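Local coordinates for protein 2-c-methyl-d-erythritol 4-phosphate cytidylyltransferase (Streptococcus pneumoniae, PDB 2VSH) that catalyses the transfer of the cytidylyl group of CTP to D-ribitol 5-phosphate, giving the CDP-activated ribitol used for teichoic acid precursors, at residues Val59-Glu63 against Ile78-Gly82; Ile93-Ile97 against Cys176-Met180; His112-Arg116 against Gln167-Pro171; His134-Val140 against Asp207-Gly213; Leu182-Leu186 against Ile200-Lys206. All blocks are in the same frame, centred on the assembly; numbering follows the deposited sequence.

Interaction 1 of 5, residues Val59-Glu63 against Ile78-Gly82; sequences VSHAE and IITKG
Ile79 points from its strand at the first turn of the facing helix, and three helix residues close round it. Its CG2 methyl meets Val59 CG1 at 3.8 Å and Ala62 CB at 3.9 Å, while its CG1 lies 3.7 Å from Glu63 CG. The glutamate therefore joins through the aliphatic part of its chain, which runs past the isoleucine in the opposite direction. Val59 is divided between two jobs: with CG1 anti to the backbone N (chi1 167°), that branch faces Ile79, and CG2 rests over the Thr80-Lys81 peptide, 4.1 Å from Thr80 O. No direct hydrogen bond crosses the contact. Water 1 accepts from Ile79 N at 2.8 Å and gives a long, weak bond to Glu63 OE2, so the polar link is slight beside the apolar one. Within the helix, the bond from Glu63 N to Val59 O keeps these two residues one turn apart on the side that meets the strand. The short axes run nearly antiparallel, at 168° and 8.3 Å. The contact joins the helix and second strand of a right-handed beta-alpha-beta crossover in the Rossmann-like part of the GT-A fold: strand 50-54 leads into helix 59-69, which lies against the sheet before strand 77-81. Ala62 and Ile79 also touch Val54 and Val52 of strand 50-54, and on the other face of strand 77-81 Thr80 packs on Ala96 of helix 86-100.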
# COMPACT_ATOMS: atom_id res chain seq x y z
N VAL A 59 -16.82 -25.30 -4.29
CA VAL A 59 -16.05 -26.48 -3.93
C VAL A 59 -15.89 -27.46 -5.11
O VAL A 59 -14.76 -27.84 -5.44
CB VAL A 59 -16.60 -27.17 -2.64
CG1 VAL A 59 -16.00 -28.56 -2.45
CG2 VAL A 59 -16.29 -26.31 -1.42
N SER A 60 -16.98 -27.86 -5.76
CA SER A 60 -16.86 -28.82 -6.86
C SER A 60 -16.10 -28.22 -8.05
O SER A 60 -15.39 -28.94 -8.76
CB SER A 60 -18.20 -29.41 -7.28
OG SER A 60 -18.98 -28.47 -7.98
N HIS A 61 -16.23 -26.92 -8.25
CA HIS A 61 -15.47 -26.23 -9.29
C HIS A 61 -13.97 -26.31 -8.99
O HIS A 61 -13.18 -26.69 -9.86
CB HIS A 61 -15.92 -24.78 -9.45
CG HIS A 61 -15.10 -24.02 -10.44
ND1 HIS A 61 -15.25 -24.17 -11.80
CD2 HIS A 61 -14.10 -23.13 -10.27
CE1 HIS A 61 -14.38 -23.39 -12.43
NE2 HIS A 61 -13.67 -22.75 -11.52
N ALA A 62 -13.58 -25.97 -7.77
CA ALA A 62 -12.20 -26.14 -7.33
C ALA A 62 -11.69 -27.58 -7.52
O ALA A 62 -10.54 -27.77 -7.89
CB ALA A 62 -12.03 -25.69 -5.87
N GLU A 63 -12.54 -28.57 -7.26
CA GLU A 63 -12.19 -29.98 -7.47
C GLU A 63 -12.00 -30.32 -8.96
O GLU A 63 -11.09 -31.07 -9.31
CB GLU A 63 -13.22 -30.92 -6.81
CG GLU A 63 -13.24 -30.77 -5.29
CD GLU A 63 -14.27 -31.64 -4.58
OE1 GLU A 63 -15.41 -31.80 -5.09
OE2 GLU A 63 -13.94 -32.15 -3.48
N ILE A 78 -6.77 -31.33 -0.48
CA ILE A 78 -8.11 -31.43 0.10
C ILE A 78 -8.81 -30.10 -0.12
O ILE A 78 -8.34 -29.06 0.35
CB ILE A 78 -8.07 -31.80 1.63
CG1 ILE A 78 -7.51 -33.21 1.83
CG2 ILE A 78 -9.46 -31.69 2.26
CD1 ILE A 78 -7.07 -33.54 3.29
N ILE A 79 -9.90 -30.13 -0.89
CA ILE A 79 -10.81 -28.99 -1.01
C ILE A 79 -11.86 -29.06 0.10
O ILE A 79 -12.52 -30.09 0.28
CB ILE A 79 -11.51 -28.92 -2.40
CG1 ILE A 79 -10.49 -29.05 -3.54
CG2 ILE A 79 -12.33 -27.62 -2.54
CD1 ILE A 79 -9.45 -27.90 -3.64
N THR A 80 -12.03 -27.96 0.83
CA THR A 80 -13.05 -27.91 1.89
C THR A 80 -13.80 -26.58 1.88
O THR A 80 -13.32 -25.59 1.30
CB THR A 80 -12.47 -28.25 3.30
OG1 THR A 80 -13.53 -28.55 4.21
CG2 THR A 80 -11.60 -27.10 3.86
N LYS A 81 -14.99 -26.56 2.46
CA LYS A 81 -15.79 -25.36 2.55
C LYS A 81 -15.15 -24.33 3.48
O LYS A 81 -14.91 -24.62 4.66
CB LYS A 81 -17.21 -25.69 3.02
CG LYS A 81 -18.17 -24.52 2.95
CD LYS A 81 -19.58 -24.95 3.33
CE LYS A 81 -20.47 -23.72 3.50
NZ LYS A 81 -21.89 -24.08 3.80
N GLY A 82 -14.85 -23.16 2.94
CA GLY A 82 -14.36 -22.03 3.73
C GLY A 82 -15.50 -21.34 4.48
O GLY A 82 -16.63 -21.83 4.53
O HOH W 1 -10.72 -32.48 -2.23

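Interaction 2 of 5, residues Ile93-Ile97 against Cys176-Met180; sequences IIEAI and CKDFM
Cys176, at the start of its helix, meets Ile94 through two groups: its CB lies 3.8 Å from Ile94 CG2, and its carbonyl O is 3.6 Å from Ile94 CD1. Its SG, anti to the carbonyl carbon (chi1 -63°), reaches instead toward Ile97 CD1 at 4.2 Å, one helical turn beyond Ile94. Phe179 comes next, its ring near the end of the same isoleucine, where ring atom CD1 meets Ile94 CD1; Ile94 was modelled in two conformers, and its contacts here hold for the one described. Segments 93-97 and 176-180 of helices 86-100 and 176-184 cross at -135°, with 10.6 Å between their axes, and Ile94 supplies most of the side-chain contact between them. The first turn of helix 86-100 carries the end of the CTP-binding run Gly83-Ser89 of this cytidylyltransferase fold, and Phe179 also packs on Asn87, one of those residues. Met180 finishes the row. Bent at both chi2 and chi3, it folds along Ile94, its CG 3.6 Å and its SD 3.8 Å from Ile94 CG2, and then turns its CE toward Glu95 CG across a near right angle. Leu103, in the loop after helix 86-100, packs against Ile94, Ile97 and Cys176 together.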
# COMPACT_ATOMS: atom_id res chain seq x y z
N ILE A 93 -10.38 -24.99 7.69
CA ILE A 93 -9.18 -25.69 7.20
C ILE A 93 -8.61 -26.61 8.28
O ILE A 93 -8.31 -27.79 8.02
CB ILE A 93 -8.13 -24.68 6.63
CG1 ILE A 93 -8.61 -24.17 5.26
CG2 ILE A 93 -6.73 -25.31 6.50
CD1 ILE A 93 -7.90 -22.90 4.74
N ILE A 94 -8.48 -26.08 9.50
CA ILE A 94 -7.91 -26.84 10.61
C ILE A 94 -8.81 -28.04 10.93
O ILE A 94 -8.31 -29.14 11.21
CB ILE A 94 -7.66 -25.94 11.83
CG1 ILE A 94 -6.51 -24.95 11.54
CG2 ILE A 94 -7.36 -26.78 13.08
CD1 ILE A 94 -6.35 -23.85 12.57
N GLU A 95 -10.12 -27.84 10.86
CA GLU A 95 -11.09 -28.92 11.08
C GLU A 95 -10.92 -30.04 10.05
O GLU A 95 -10.95 -31.22 10.41
CB GLU A 95 -12.53 -28.38 11.12
CG GLU A 95 -12.83 -27.62 12.41
CD GLU A 95 -14.22 -26.99 12.43
OE1 GLU A 95 -14.71 -26.77 13.54
OE2 GLU A 95 -14.81 -26.72 11.36
N ALA A 96 -10.76 -29.67 8.78
CA ALA A 96 -10.52 -30.63 7.69
C ALA A 96 -9.21 -31.40 7.90
O ALA A 96 -9.15 -32.61 7.69
CB ALA A 96 -10.50 -29.91 6.35
N ILE A 97 -8.17 -30.69 8.32
CA ILE A 97 -6.91 -31.30 8.71
C ILE A 97 -7.10 -32.33 9.84
O ILE A 97 -6.59 -33.46 9.76
CB ILE A 97 -5.89 -30.23 9.17
CG1 ILE A 97 -5.41 -29.40 7.98
CG2 ILE A 97 -4.70 -30.88 9.89
CD1 ILE A 97 -4.59 -28.16 8.37
N CYS A 176 -1.80 -25.48 14.61
CA CYS A 176 -3.25 -25.57 14.41
C CYS A 176 -4.01 -25.44 15.72
O CYS A 176 -4.96 -24.68 15.79
CB CYS A 176 -3.61 -26.90 13.75
SG CYS A 176 -2.92 -27.15 12.09
N LYS A 177 -3.59 -26.20 16.74
CA LYS A 177 -4.22 -26.19 18.07
C LYS A 177 -4.17 -24.79 18.68
O LYS A 177 -5.17 -24.32 19.24
CB LYS A 177 -3.57 -27.21 19.02
CG LYS A 177 -4.33 -27.47 20.33
CD LYS A 177 -3.49 -28.32 21.30
CE LYS A 177 -4.19 -28.61 22.65
NZ LYS A 177 -4.52 -27.40 23.48
N ASP A 178 -3.01 -24.13 18.55
CA ASP A 178 -2.82 -22.79 19.07
C ASP A 178 -3.82 -21.80 18.47
O ASP A 178 -4.43 -21.03 19.21
CB ASP A 178 -1.40 -22.29 18.82
CG ASP A 178 -0.39 -22.85 19.81
OD1 ASP A 178 -0.77 -23.74 20.62
OD2 ASP A 178 0.76 -22.41 19.77
N PHE A 179 -3.99 -21.82 17.15
CA PHE A 179 -4.99 -20.96 16.53
C PHE A 179 -6.39 -21.27 17.05
O PHE A 179 -7.15 -20.36 17.35
CB PHE A 179 -4.96 -21.06 15.00
CG PHE A 179 -6.05 -20.27 14.33
CD1 PHE A 179 -7.31 -20.84 14.12
CD2 PHE A 179 -5.82 -18.95 13.93
CE1 PHE A 179 -8.32 -20.11 13.50
CE2 PHE A 179 -6.83 -18.22 13.31
CZ PHE A 179 -8.08 -18.79 13.10
N MET A 180 -6.75 -22.56 17.12
CA MET A 180 -8.07 -22.94 17.62
C MET A 180 -8.35 -22.44 19.03
O MET A 180 -9.40 -21.84 19.28
CB MET A 180 -8.30 -24.45 17.54
CG MET A 180 -8.22 -24.99 16.11
SD MET A 180 -9.58 -24.44 15.05
CE MET A 180 -10.80 -25.70 15.40

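Interaction 3 of 5, residues His112-Arg116 against Gln167-Pro171; sequences HDSVR and QGQTP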
# COMPACT_ATOMS: atom_id res chain seq x y z
N HIS A 112 -2.05 -19.18 3.60
CA HIS A 112 -1.62 -18.34 2.49
C HIS A 112 -2.81 -17.99 1.59
O HIS A 112 -3.66 -18.85 1.32
CB HIS A 112 -0.52 -19.06 1.68
CG HIS A 112 0.10 -18.21 0.60
ND1 HIS A 112 0.88 -17.11 0.88
CD2 HIS A 112 0.03 -18.30 -0.75
CE1 HIS A 112 1.28 -16.57 -0.26
NE2 HIS A 112 0.77 -17.26 -1.26
N ASP A 113 -2.86 -16.74 1.13
CA ASP A 113 -3.90 -16.26 0.20
C ASP A 113 -3.85 -17.01 -1.12
O ASP A 113 -2.77 -17.13 -1.70
CB ASP A 113 -3.69 -14.78 -0.12
CG ASP A 113 -3.90 -13.87 1.07
OD1 ASP A 113 -4.70 -14.21 1.97
OD2 ASP A 113 -3.27 -12.80 1.10
N SER A 114 -5.00 -17.44 -1.64
CA SER A 114 -5.06 -18.06 -2.97
C SER A 114 -4.58 -17.14 -4.08
O SER A 114 -4.04 -17.62 -5.08
CB SER A 114 -6.47 -18.53 -3.31
OG SER A 114 -7.33 -17.41 -3.36
N VAL A 115 -4.80 -15.83 -3.91
CA VAL A 115 -4.45 -14.84 -4.94
C VAL A 115 -3.04 -14.26 -4.80
O VAL A 115 -2.72 -13.19 -5.34
CB VAL A 115 -5.48 -13.70 -5.01
CG1 VAL A 115 -6.80 -14.21 -5.60
CG2 VAL A 115 -5.67 -13.04 -3.61
N ARG A 116 -2.20 -14.99 -4.09
CA ARG A 116 -0.78 -14.68 -4.02
C ARG A 116 0.03 -15.80 -4.70
O ARG A 116 0.68 -16.59 -4.02
CB ARG A 116 -0.34 -14.49 -2.57
CG ARG A 116 -0.71 -13.13 -1.98
CD ARG A 116 -0.03 -12.93 -0.63
NE ARG A 116 -0.68 -11.87 0.14
CZ ARG A 116 -0.28 -10.61 0.20
NH1 ARG A 116 0.77 -10.20 -0.48
NH2 ARG A 116 -0.95 -9.73 0.94
N GLN A 167 4.72 -3.93 5.50
CA GLN A 167 3.52 -4.36 4.79
C GLN A 167 3.32 -5.86 5.05
O GLN A 167 4.23 -6.68 4.82
CB GLN A 167 3.65 -4.10 3.29
CG GLN A 167 2.54 -4.73 2.44
CD GLN A 167 2.91 -4.83 0.97
OE1 GLN A 167 3.09 -5.94 0.44
NE2 GLN A 167 3.02 -3.69 0.31
N GLY A 168 2.14 -6.20 5.57
CA GLY A 168 1.80 -7.57 5.89
C GLY A 168 1.46 -8.33 4.64
O GLY A 168 0.68 -7.87 3.82
N GLN A 169 2.04 -9.52 4.51
CA GLN A 169 1.73 -10.40 3.40
C GLN A 169 1.27 -11.73 3.98
O GLN A 169 0.94 -11.80 5.15
CB GLN A 169 2.95 -10.60 2.50
CG GLN A 169 3.59 -9.31 1.98
CD GLN A 169 4.73 -9.57 1.00
OE1 GLN A 169 5.46 -10.56 1.12
NE2 GLN A 169 4.87 -8.70 0.01
N THR A 170 1.24 -12.77 3.15
CA THR A 170 1.16 -14.14 3.64
C THR A 170 2.31 -14.92 2.99
O THR A 170 2.84 -14.46 1.98
CB THR A 170 -0.25 -14.78 3.46
OG1 THR A 170 -0.49 -15.12 2.09
CG2 THR A 170 -1.37 -13.86 4.00
N PRO A 171 2.68 -16.10 3.53
CA PRO A 171 2.12 -16.89 4.65
C PRO A 171 2.02 -16.28 6.06
O PRO A 171 2.74 -15.35 6.42
CB PRO A 171 2.99 -18.16 4.68
CG PRO A 171 3.53 -18.29 3.33
CD PRO A 171 3.77 -16.84 2.87
O HOH W 2 0.58 -7.14 1.04
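Thr170 OG1 is approached by three groups from the end of strand 108-113 and the turn after it: Asp113 N donates to it over 3.0 Å in a nearly straight bond (168°), His112 ND1 stands 2.7 Å away, and Arg116 CD is at 3.5 Å. The hydroxyl takes the crowded position between backbone N and carbonyl carbon (chi1 74°), which leaves the methyl CG2 to rest against the Asp113 carboxylate. The His112 ring is fixed from its other nitrogen, since NE2 donates in the ring plane to a lone pair of Arg116 O at 2.8 Å. That bond spans the type I turn Asp113-Arg116, which holds the CTP-binding Ser114. Strand 165-175 turns a corner at Thr170, where a cis peptide precedes Pro171; the proline ring lies by ND1 of His112. Arg116 NE forms a salt bridge with Asp113 OD2 on its anti side at 2.9 Å, and Asp113 OD1 pairs with the CTP-binding Arg86. One guanidinium face lies over Gln169 CA and Thr170 N, the latter buried without a hydrogen-bonding partner. At the guanidinium edge, water 2 accepts from Arg116 NH2 at 3.0 Å and also approaches Gly168 O and Gln167 OE1, while Arg116 NH1 bonds Asn217 O.

Interaction 4 of 5, residues His134-Val140 against Asp207-Gly213; sequences HDAVDTV and DVALAKG
Strands 136-140 and 208-212 run parallel with a -32° twist, paired from Ala136-Val208 to Val140-Lys212, and their backbone hydrogen bonds include Asp138 N to Ala209 O (3.0 Å) and Val140 N to Ala211 O. Ahead of the ladder, Asp207 O takes two donors, Asp135 N and Ala136 N. Two side chains brace this end. His134 ND1 donates to Asp207 OD1 over 2.6 Å, straight and in the ring plane, on the syn side but 34° out of the plane of a carboxylate turned 81° to the ring. One face of the imidazole covers Ala209 CB in a CH-pi contact, 3.8 Å from the ring centroid. Asp135 OD2 accepts from Asp207 N through its anti lone pair at 2.7 Å. Strand 208-212 is one of the two edge strands of the mixed seven-stranded sheet within the chain, and the second subunit adds backbone bonds to Val208 and Leu210. On one face Val137 CG1 presses on Ala211 CB at a tight 3.5 Å, facing helix 121-133; on the other, Ala136 meets Val208 against Phe201. At the far end Thr139 CG2 lies 3.3 Å from Gly213 CA, while Thr139 OG1 bonds Pro171 O and Asn127.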
# COMPACT_ATOMS: atom_id res chain seq x y z
N HIS A 134 8.92 -20.11 17.47
CA HIS A 134 8.03 -19.01 17.80
C HIS A 134 6.57 -19.46 17.85
O HIS A 134 6.26 -20.58 17.46
CB HIS A 134 8.26 -17.84 16.85
CG HIS A 134 9.69 -17.41 16.78
ND1 HIS A 134 10.31 -16.70 17.79
CD2 HIS A 134 10.64 -17.61 15.84
CE1 HIS A 134 11.57 -16.47 17.46
NE2 HIS A 134 11.80 -17.01 16.28
N ASP A 135 5.70 -18.60 18.36
CA ASP A 135 4.27 -18.94 18.45
C ASP A 135 3.63 -18.88 17.07
O ASP A 135 2.81 -19.75 16.71
CB ASP A 135 3.56 -18.02 19.43
CG ASP A 135 4.03 -18.24 20.86
OD1 ASP A 135 4.12 -19.41 21.26
OD2 ASP A 135 4.30 -17.27 21.56
N ALA A 136 4.03 -17.88 16.29
CA ALA A 136 3.51 -17.73 14.94
C ALA A 136 4.51 -16.98 14.06
O ALA A 136 5.53 -16.48 14.55
CB ALA A 136 2.15 -17.01 14.95
N VAL A 137 4.24 -16.92 12.76
CA VAL A 137 5.11 -16.24 11.80
C VAL A 137 4.23 -15.42 10.87
O VAL A 137 3.20 -15.90 10.42
CB VAL A 137 5.93 -17.25 10.94
CG1 VAL A 137 6.98 -16.51 10.07
CG2 VAL A 137 6.61 -18.28 11.81
N ASP A 138 4.63 -14.19 10.60
CA ASP A 138 3.92 -13.35 9.67
C ASP A 138 4.93 -12.96 8.61
O ASP A 138 6.01 -12.47 8.93
CB ASP A 138 3.43 -12.09 10.41
CG ASP A 138 2.32 -11.37 9.69
OD1 ASP A 138 1.92 -11.80 8.59
OD2 ASP A 138 1.84 -10.35 10.25
N THR A 139 4.57 -13.17 7.35
CA THR A 139 5.44 -12.78 6.24
C THR A 139 5.20 -11.33 5.89
O THR A 139 4.08 -10.92 5.54
CB THR A 139 5.25 -13.68 5.01
OG1 THR A 139 5.26 -15.05 5.41
CG2 THR A 139 6.38 -13.49 4.05
N VAL A 140 6.27 -10.55 5.98
CA VAL A 140 6.19 -9.11 5.77
C VAL A 140 7.33 -8.59 4.89
O VAL A 140 8.35 -9.26 4.72
CB VAL A 140 6.20 -8.33 7.11
CG1 VAL A 140 5.11 -8.84 8.06
CG2 VAL A 140 7.58 -8.44 7.80
N ASP A 207 4.44 -14.67 20.76
CA ASP A 207 5.66 -14.35 20.03
C ASP A 207 5.49 -14.62 18.52
O ASP A 207 5.52 -15.78 18.09
CB ASP A 207 6.83 -15.16 20.60
CG ASP A 207 8.15 -14.95 19.85
OD1 ASP A 207 8.98 -15.87 19.84
OD2 ASP A 207 8.35 -13.86 19.26
N VAL A 208 5.29 -13.55 17.75
CA VAL A 208 5.09 -13.66 16.31
C VAL A 208 6.34 -13.12 15.58
O VAL A 208 6.57 -11.91 15.52
CB VAL A 208 3.82 -12.92 15.81
CG1 VAL A 208 3.52 -13.29 14.35
CG2 VAL A 208 2.59 -13.25 16.69
N ALA A 209 7.13 -14.05 15.04
CA ALA A 209 8.35 -13.72 14.31
C ALA A 209 8.03 -13.15 12.94
O ALA A 209 6.98 -13.46 12.35
CB ALA A 209 9.20 -14.97 14.14
N LEU A 210 8.93 -12.31 12.42
CA LEU A 210 8.80 -11.78 11.07
C LEU A 210 9.52 -12.71 10.09
O LEU A 210 10.67 -13.07 10.31
CB LEU A 210 9.39 -10.36 10.99
CG LEU A 210 8.81 -9.31 11.95
CD1 LEU A 210 9.48 -7.94 11.74
CD2 LEU A 210 7.30 -9.20 11.82
N ALA A 211 8.83 -13.10 9.01
CA ALA A 211 9.49 -13.77 7.88
C ALA A 211 9.58 -12.79 6.73
O ALA A 211 8.72 -11.93 6.56
CB ALA A 211 8.74 -15.04 7.47
N LYS A 212 10.64 -12.92 5.94
CA LYS A 212 10.91 -12.01 4.84
C LYS A 212 10.01 -12.38 3.68
O LYS A 212 10.07 -13.50 3.15
CB LYS A 212 12.41 -12.09 4.47
CG LYS A 212 12.84 -11.36 3.20
CD LYS A 212 14.36 -11.51 2.97
CE LYS A 212 14.75 -11.63 1.48
NZ LYS A 212 14.27 -10.48 0.66
N GLY A 213 9.14 -11.45 3.31
CA GLY A 213 8.31 -11.57 2.13
C GLY A 213 9.08 -11.15 0.90
O GLY A 213 10.31 -11.20 0.89

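Interaction 5 of 5, residues Leu182-Leu186 against Ile200-Lys206; sequences LYGSL and IFVIKGK
Leu182 is the bump of this contact, fitting a hollow formed by Ile200, Phe201, Lys204 and Lys206. Its CB rests on Ile200 CG2 at 3.8 Å. The two methyls then part: CD1 lies over one face of the Phe201 ring, 3.9 Å from the centroid and 16° off the normal, a CH-pi contact, whereas CD2 slides along the lysine chains, 3.8 Å from Lys204 CG. Ile200 makes the answering bump. Its CD1 touches both Tyr183 and Leu186: Tyr183 CD1, at the ring edge, lies 3.9 Å from Ile200 CD1, and Leu186 CD1 is equally near. A Schellman motif with Gly205 at the C-prime position ends helix 197-203; Lys204 just before that glycine and Lys206 just after it both lie beside Leu182. Lys204 runs alongside Leu182 and Leu186, CG near the first and CE near the second, and its bend at chi2 (-66°) turns the chain so that NZ reaches Ser185 OG at 3.1 Å. That hydroxyl donates to Leu182 O at 2.7 Å, and Ser185 N bonds the same carbonyl. The join is thus mainly apolar, with one hydrogen bond at its exposed rim; the lysines serve chiefly through their methylenes.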
# COMPACT_ATOMS: atom_id res chain seq x y z
N LEU A 182 -6.91 -19.92 20.77
CA LEU A 182 -6.97 -18.46 20.87
C LEU A 182 -8.20 -17.88 20.18
O LEU A 182 -8.86 -16.99 20.73
CB LEU A 182 -5.72 -17.84 20.27
CG LEU A 182 -4.40 -18.10 20.99
CD1 LEU A 182 -3.34 -17.32 20.27
CD2 LEU A 182 -4.49 -17.70 22.48
N TYR A 183 -8.49 -18.36 18.97
CA TYR A 183 -9.65 -17.92 18.22
C TYR A 183 -10.93 -18.26 18.95
O TYR A 183 -11.88 -17.47 18.96
CB TYR A 183 -9.64 -18.57 16.84
CG TYR A 183 -10.80 -18.20 15.94
CD1 TYR A 183 -10.90 -16.92 15.40
CD2 TYR A 183 -11.77 -19.14 15.61
CE1 TYR A 183 -11.96 -16.59 14.56
CE2 TYR A 183 -12.83 -18.81 14.76
CZ TYR A 183 -12.91 -17.54 14.25
OH TYR A 183 -13.96 -17.22 13.41
N GLY A 184 -10.95 -19.44 19.58
CA GLY A 184 -12.10 -19.93 20.33
C GLY A 184 -12.43 -19.08 21.54
O GLY A 184 -13.55 -19.12 22.02
N SER A 185 -11.45 -18.32 22.03
CA SER A 185 -11.61 -17.51 23.23
C SER A 185 -12.19 -16.13 22.93
O SER A 185 -12.34 -15.31 23.85
CB SER A 185 -10.26 -17.35 23.95
OG SER A 185 -9.46 -16.38 23.29
N LEU A 186 -12.54 -15.87 21.67
CA LEU A 186 -12.99 -14.54 21.26
C LEU A 186 -14.50 -14.46 21.14
O LEU A 186 -15.13 -15.40 20.69
CB LEU A 186 -12.34 -14.15 19.91
CG LEU A 186 -10.81 -14.05 19.84
CD1 LEU A 186 -10.34 -13.80 18.42
CD2 LEU A 186 -10.25 -13.00 20.81
N ILE A 200 -4.43 -11.93 16.37
CA ILE A 200 -4.98 -12.69 17.49
C ILE A 200 -3.85 -13.19 18.37
O ILE A 200 -3.95 -13.10 19.58
CB ILE A 200 -5.84 -13.87 17.01
CG1 ILE A 200 -7.04 -13.38 16.18
CG2 ILE A 200 -6.32 -14.74 18.18
CD1 ILE A 200 -7.79 -14.51 15.50
N PHE A 201 -2.78 -13.70 17.77
CA PHE A 201 -1.59 -14.12 18.53
C PHE A 201 -0.94 -12.91 19.22
O PHE A 201 -0.59 -12.98 20.39
CB PHE A 201 -0.58 -14.87 17.62
CG PHE A 201 -0.99 -16.30 17.28
CD1 PHE A 201 -1.94 -16.54 16.28
CD2 PHE A 201 -0.41 -17.38 17.93
CE1 PHE A 201 -2.33 -17.86 15.94
CE2 PHE A 201 -0.78 -18.71 17.61
CZ PHE A 201 -1.75 -18.95 16.60
N VAL A 202 -0.78 -11.81 18.48
CA VAL A 202 -0.14 -10.60 19.02
C VAL A 202 -0.86 -10.04 20.26
O VAL A 202 -0.24 -9.78 21.30
CB VAL A 202 0.06 -9.52 17.90
CG1 VAL A 202 0.44 -8.18 18.46
CG2 VAL A 202 1.13 -9.98 16.92
N ILE A 203 -2.18 -9.90 20.16
CA ILE A 203 -2.99 -9.33 21.24
C ILE A 203 -3.10 -10.25 22.46
O ILE A 203 -3.34 -9.78 23.57
CB ILE A 203 -4.40 -8.85 20.74
CG1 ILE A 203 -4.98 -7.83 21.73
CG2 ILE A 203 -5.37 -10.02 20.49
CD1 ILE A 203 -6.15 -7.04 21.16
N LYS A 204 -2.92 -11.55 22.24
CA LYS A 204 -2.85 -12.52 23.33
C LYS A 204 -1.46 -12.65 23.93
O LYS A 204 -1.20 -13.57 24.71
CB LYS A 204 -3.36 -13.89 22.85
CG LYS A 204 -4.84 -13.92 22.50
CD LYS A 204 -5.72 -13.69 23.73
CE LYS A 204 -7.20 -13.87 23.41
NZ LYS A 204 -8.01 -14.07 24.66
N GLY A 205 -0.57 -11.72 23.58
CA GLY A 205 0.76 -11.66 24.17
C GLY A 205 1.73 -12.73 23.68
O GLY A 205 2.69 -13.07 24.38
N LYS A 206 1.48 -13.24 22.47
CA LYS A 206 2.31 -14.31 21.91
C LYS A 206 3.49 -13.78 21.06
O LYS A 206 3.51 -12.60 20.69
CB LYS A 206 1.47 -15.30 21.09
CG LYS A 206 0.23 -15.86 21.81
CD LYS A 206 0.60 -16.72 23.02
CE LYS A 206 -0.64 -17.29 23.72
NZ LYS A 206 -0.25 -18.13 24.90

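Overall arrangement
Interactions 1, 3 and 4 lie along one mixed sheet, with interactions 1 and 4 on opposite sides of the chain's centre, 28 Å apart between contact centres. Interactions 3 and 4 lie on neighbouring strands, 165-175 and 136-142, and touch, with Gln169 N 2.7 Å from Thr139 O; both also reach the second subunit. Helix 176-184 links interactions 2 and 5, where Phe179 N lies 3.7 Å from Phe201 CZ, and interaction 5 packs in turn on interaction 4 through Val208 CG2 and Val202 CG2, 3.6 Å apart. Interaction 3 holds Ser114 of the CTP site. Interactions 2 and 5 border it through Phe179, about 4 Å from Asn87, and Tyr183, about 3 Å from Thr88, measured between side chains.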